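Side-chain contacts in putative uncharacterized protein (PDB 3RR6), which is of unknown function but belongs to the fumarylacetoacetate hydrolase family and may act as a metal-dependent isomerase or acetylpyruvate hydrolase: residues W51-D55 and V56-A60; G238-V241 and D242-V246. All coordinates share one frame; numbering follows the deposited sequence.

Interaction 1 of 2, residues W51-D55 and V56-A60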
# COMPACT_ATOMS: atom_id res chain seq x y z
N TRP A 51 1.20 -14.51 -20.46
CA TRP A 51 -0.19 -14.97 -20.36
C TRP A 51 -1.14 -13.79 -20.55
O TRP A 51 -0.82 -12.66 -20.18
CB TRP A 51 -0.47 -15.55 -18.98
CG TRP A 51 0.48 -16.60 -18.52
CD1 TRP A 51 0.31 -17.96 -18.59
CD2 TRP A 51 1.75 -16.40 -17.89
NE1 TRP A 51 1.39 -18.61 -18.05
CE2 TRP A 51 2.30 -17.67 -17.62
CE3 TRP A 51 2.49 -15.26 -17.54
CZ2 TRP A 51 3.54 -17.84 -17.01
CZ3 TRP A 51 3.72 -15.42 -16.93
CH2 TRP A 51 4.24 -16.70 -16.67
N PRO A 52 -2.34 -14.06 -21.11
CA PRO A 52 -3.36 -13.02 -21.05
C PRO A 52 -3.71 -12.71 -19.58
O PRO A 52 -3.81 -13.63 -18.77
CB PRO A 52 -4.56 -13.65 -21.78
CG PRO A 52 -3.96 -14.71 -22.63
CD PRO A 52 -2.80 -15.24 -21.85
N LEU A 53 -3.87 -11.43 -19.26
CA LEU A 53 -4.12 -11.01 -17.88
C LEU A 53 -5.39 -11.65 -17.32
O LEU A 53 -5.44 -12.01 -16.14
CB LEU A 53 -4.21 -9.48 -17.78
CG LEU A 53 -4.34 -8.86 -16.38
CD1 LEU A 53 -3.15 -9.23 -15.49
CD2 LEU A 53 -4.47 -7.35 -16.49
N ALA A 54 -6.40 -11.80 -18.17
CA ALA A 54 -7.66 -12.45 -17.77
C ALA A 54 -7.47 -13.90 -17.32
O ALA A 54 -8.25 -14.40 -16.52
CB ALA A 54 -8.67 -12.38 -18.93
N ASP A 55 -6.43 -14.56 -17.84
CA ASP A 55 -6.17 -15.97 -17.55
C ASP A 55 -5.40 -16.23 -16.26
O ASP A 55 -5.22 -17.39 -15.87
CB ASP A 55 -5.39 -16.61 -18.71
CG ASP A 55 -6.20 -16.72 -19.99
OD1 ASP A 55 -7.37 -16.28 -20.02
OD2 ASP A 55 -5.65 -17.26 -20.97
N VAL A 56 -4.93 -15.17 -15.60
CA VAL A 56 -4.10 -15.33 -14.41
C VAL A 56 -4.69 -14.56 -13.23
O VAL A 56 -5.63 -13.76 -13.39
CB VAL A 56 -2.64 -14.89 -14.67
CG1 VAL A 56 -2.03 -15.74 -15.78
CG2 VAL A 56 -2.56 -13.41 -15.00
N ARG A 57 -4.13 -14.80 -12.05
CA ARG A 57 -4.62 -14.21 -10.82
C ARG A 57 -3.54 -13.30 -10.22
O ARG A 57 -2.45 -13.77 -9.91
CB ARG A 57 -4.99 -15.30 -9.81
CG ARG A 57 -5.81 -14.80 -8.64
CD ARG A 57 -6.30 -15.95 -7.77
NE ARG A 57 -5.29 -16.38 -6.80
CZ ARG A 57 -4.63 -17.53 -6.88
NH1 ARG A 57 -4.87 -18.38 -7.87
NH2 ARG A 57 -3.73 -17.84 -5.95
N LEU A 58 -3.87 -12.03 -10.06
CA LEU A 58 -2.98 -11.06 -9.43
C LEU A 58 -2.82 -11.37 -7.94
O LEU A 58 -3.81 -11.64 -7.24
CB LEU A 58 -3.50 -9.63 -9.58
CG LEU A 58 -3.43 -9.01 -10.98
CD1 LEU A 58 -4.26 -7.73 -11.06
CD2 LEU A 58 -1.97 -8.75 -11.35
N LEU A 59 -1.58 -11.34 -7.48
CA LEU A 59 -1.21 -11.52 -6.08
C LEU A 59 -0.73 -10.19 -5.53
O LEU A 59 -0.71 -9.19 -6.24
CB LEU A 59 -0.09 -12.55 -5.97
CG LEU A 59 -0.33 -13.90 -6.66
CD1 LEU A 59 0.90 -14.76 -6.57
CD2 LEU A 59 -1.55 -14.58 -6.03
N ALA A 60 -0.32 -10.14 -4.26
CA ALA A 60 0.37 -8.95 -3.77
C ALA A 60 1.58 -8.73 -4.66
O ALA A 60 2.24 -9.69 -5.04
CB ALA A 60 0.80 -9.11 -2.32
O HOH W 1 -8.24 -13.45 -13.77

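Interaction 2 of 2, residues G238-V241 and D242-V246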
# COMPACT_ATOMS: atom_id res chain seq x y z
N GLY A 238 -13.61 4.38 8.68
CA GLY A 238 -14.78 3.81 9.31
C GLY A 238 -14.79 2.30 9.22
O GLY A 238 -13.84 1.71 8.70
N PRO A 239 -15.86 1.67 9.73
CA PRO A 239 -15.87 0.23 9.90
C PRO A 239 -16.07 -0.59 8.63
O PRO A 239 -16.71 -0.14 7.67
CB PRO A 239 -17.06 0.01 10.85
CG PRO A 239 -17.95 1.13 10.58
CD PRO A 239 -17.05 2.30 10.32
N ILE A 240 -15.52 -1.80 8.65
CA ILE A 240 -15.82 -2.85 7.69
C ILE A 240 -16.35 -4.04 8.49
O ILE A 240 -15.88 -4.29 9.62
CB ILE A 240 -14.60 -3.26 6.82
CG1 ILE A 240 -13.38 -3.61 7.69
CG2 ILE A 240 -14.25 -2.14 5.87
CD1 ILE A 240 -12.20 -4.20 6.90
N VAL A 241 -17.35 -4.71 7.94
CA VAL A 241 -18.01 -5.83 8.62
C VAL A 241 -18.17 -7.00 7.66
O VAL A 241 -18.01 -6.87 6.45
CB VAL A 241 -19.39 -5.43 9.21
CG1 VAL A 241 -19.22 -4.33 10.24
CG2 VAL A 241 -20.38 -5.03 8.11
N ASP A 242 -18.49 -8.16 8.23
CA ASP A 242 -18.72 -9.37 7.46
C ASP A 242 -19.68 -9.11 6.31
O ASP A 242 -20.78 -8.54 6.50
CB ASP A 242 -19.29 -10.45 8.38
CG ASP A 242 -19.50 -11.77 7.66
OD1 ASP A 242 -18.56 -12.30 7.07
OD2 ASP A 242 -20.65 -12.30 7.70
N GLY A 243 -19.27 -9.51 5.11
CA GLY A 243 -20.08 -9.35 3.92
C GLY A 243 -19.78 -8.12 3.10
O GLY A 243 -20.25 -8.01 1.97
N ASP A 244 -19.00 -7.19 3.65
CA ASP A 244 -18.65 -5.97 2.91
C ASP A 244 -17.63 -6.26 1.81
O ASP A 244 -16.93 -7.27 1.86
CB ASP A 244 -18.02 -4.91 3.82
CG ASP A 244 -19.02 -4.20 4.72
OD1 ASP A 244 -20.25 -4.35 4.55
OD2 ASP A 244 -18.54 -3.47 5.61
N THR A 245 -17.56 -5.37 0.82
CA THR A 245 -16.41 -5.28 -0.08
C THR A 245 -15.85 -3.88 0.07
O THR A 245 -16.60 -2.91 0.01
CB THR A 245 -16.78 -5.55 -1.55
OG1 THR A 245 -17.18 -6.92 -1.67
CG2 THR A 245 -15.59 -5.31 -2.47
N VAL A 246 -14.54 -3.79 0.28
CA VAL A 246 -13.88 -2.50 0.44
C VAL A 246 -12.85 -2.34 -0.67
O VAL A 246 -12.05 -3.26 -0.92
CB VAL A 246 -13.25 -2.32 1.85
CG1 VAL A 246 -12.29 -3.45 2.19
CG2 VAL A 246 -12.56 -0.96 1.99
O HOH W 2 -19.20 -1.12 6.87

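Interaction 1 of 2, residues W51-D55 and V56-A60
A single 3-10 turn, residues 53-55, joins strand 49-52 to strand 57-58 in the Rv2993c-like N-terminal region, and Val56 at its exit folds back on Trp51 of the strand before it and on Leu53 at its start. The amide N of Asp55 bonds to Pro52 O at 2.9 Å, and one residue on Val56 N reaches Leu53 O at 3.2 Å. This second bond is nearly straight at the hydrogen (165°), but its donor stands above the carbonyl plane, 63° out of it. The two methyls of Val56 divide the contact. CG1, anti to the carbonyl carbon (chi1 -60°), lies 3.6 Å from Trp51 CB and meets the root of the indole obliquely, the two side chains crossing at about a right angle. CG2 lies beside Leu53 O at 3.4 Å and faces Leu53 CD1. That same CD1 reaches on to Leu58 CD2 at 4.3 Å, and both leucines also touch Ile21. The indole leads away from the turn to Ile10 and Ser12, its NE1 bonded to Asp14. On the polar side a water lies within hydrogen-bonding distance of Ala54 O and Val56 O (2.7 Å from the latter). Consecutive i+3 to i backbone bonds are the mark of a 3-10 turn, here linking two strands and carrying a small apolar cluster.

Interaction 2 of 2, residues G238-V241 and D242-V246
With chi1 at -75°, the carboxylate of Asp244 stands beside its own backbone N and is carried back over Val241, whose CG2 sits between its backbone N and carbonyl carbon and meets OD2 at 3.5 Å. OD2 accepts the amide N of Val241 at 2.9 Å; the N-H points well at it (162°), yet comes from above the carboxylate plane. In return Asp244 N bonds to Val241 O at 3.0 Å, closing a type II turn in which Gly243 takes the positive phi (96°) that the third position demands. A water donates to OD2 at 2.7 Å and to Pro239 O at 2.8 Å, so it links the carboxylate to the chain before the turn. The other oxygen, OD1, is bonded to Asn194 ND2, and with both oxygens engaged the buried group is held against rotation. The carboxylate of Asp242 has another partner: OD1 accepts Arg262 N. Deeper in, CG2 of Ile240 packs on CB of Val246 at 4.1 Å, both side chains also touching His117 and Val260. Main chain and carboxylate of one aspartate thus both grip the first residue of a type II beta turn leading into strand 245-250 in the FAA hydrolase family region.

Overall arrangement
Both contacts are local turns that deliver the chain into a strand, but they lie in different family regions, with centres about 25 Å apart and nearest atoms about 13 Å apart. Interaction 1 is a surface contact in the N-terminal region, held by backbone bonds and aliphatic packing, with its water lying between two main-chain carbonyls. Interaction 2, in the FAA hydrolase region, is partly buried and adds an aspartate carboxylate to the backbone bonding; its water joins that carboxylate to a carbonyl. Their apolar sides serve different elements: residues 51-60 pack on strands 6-12, 15-22 and 172-179, whereas residues 238-246 pack on strands 115-125, 141-152, 188-193 and 254-261.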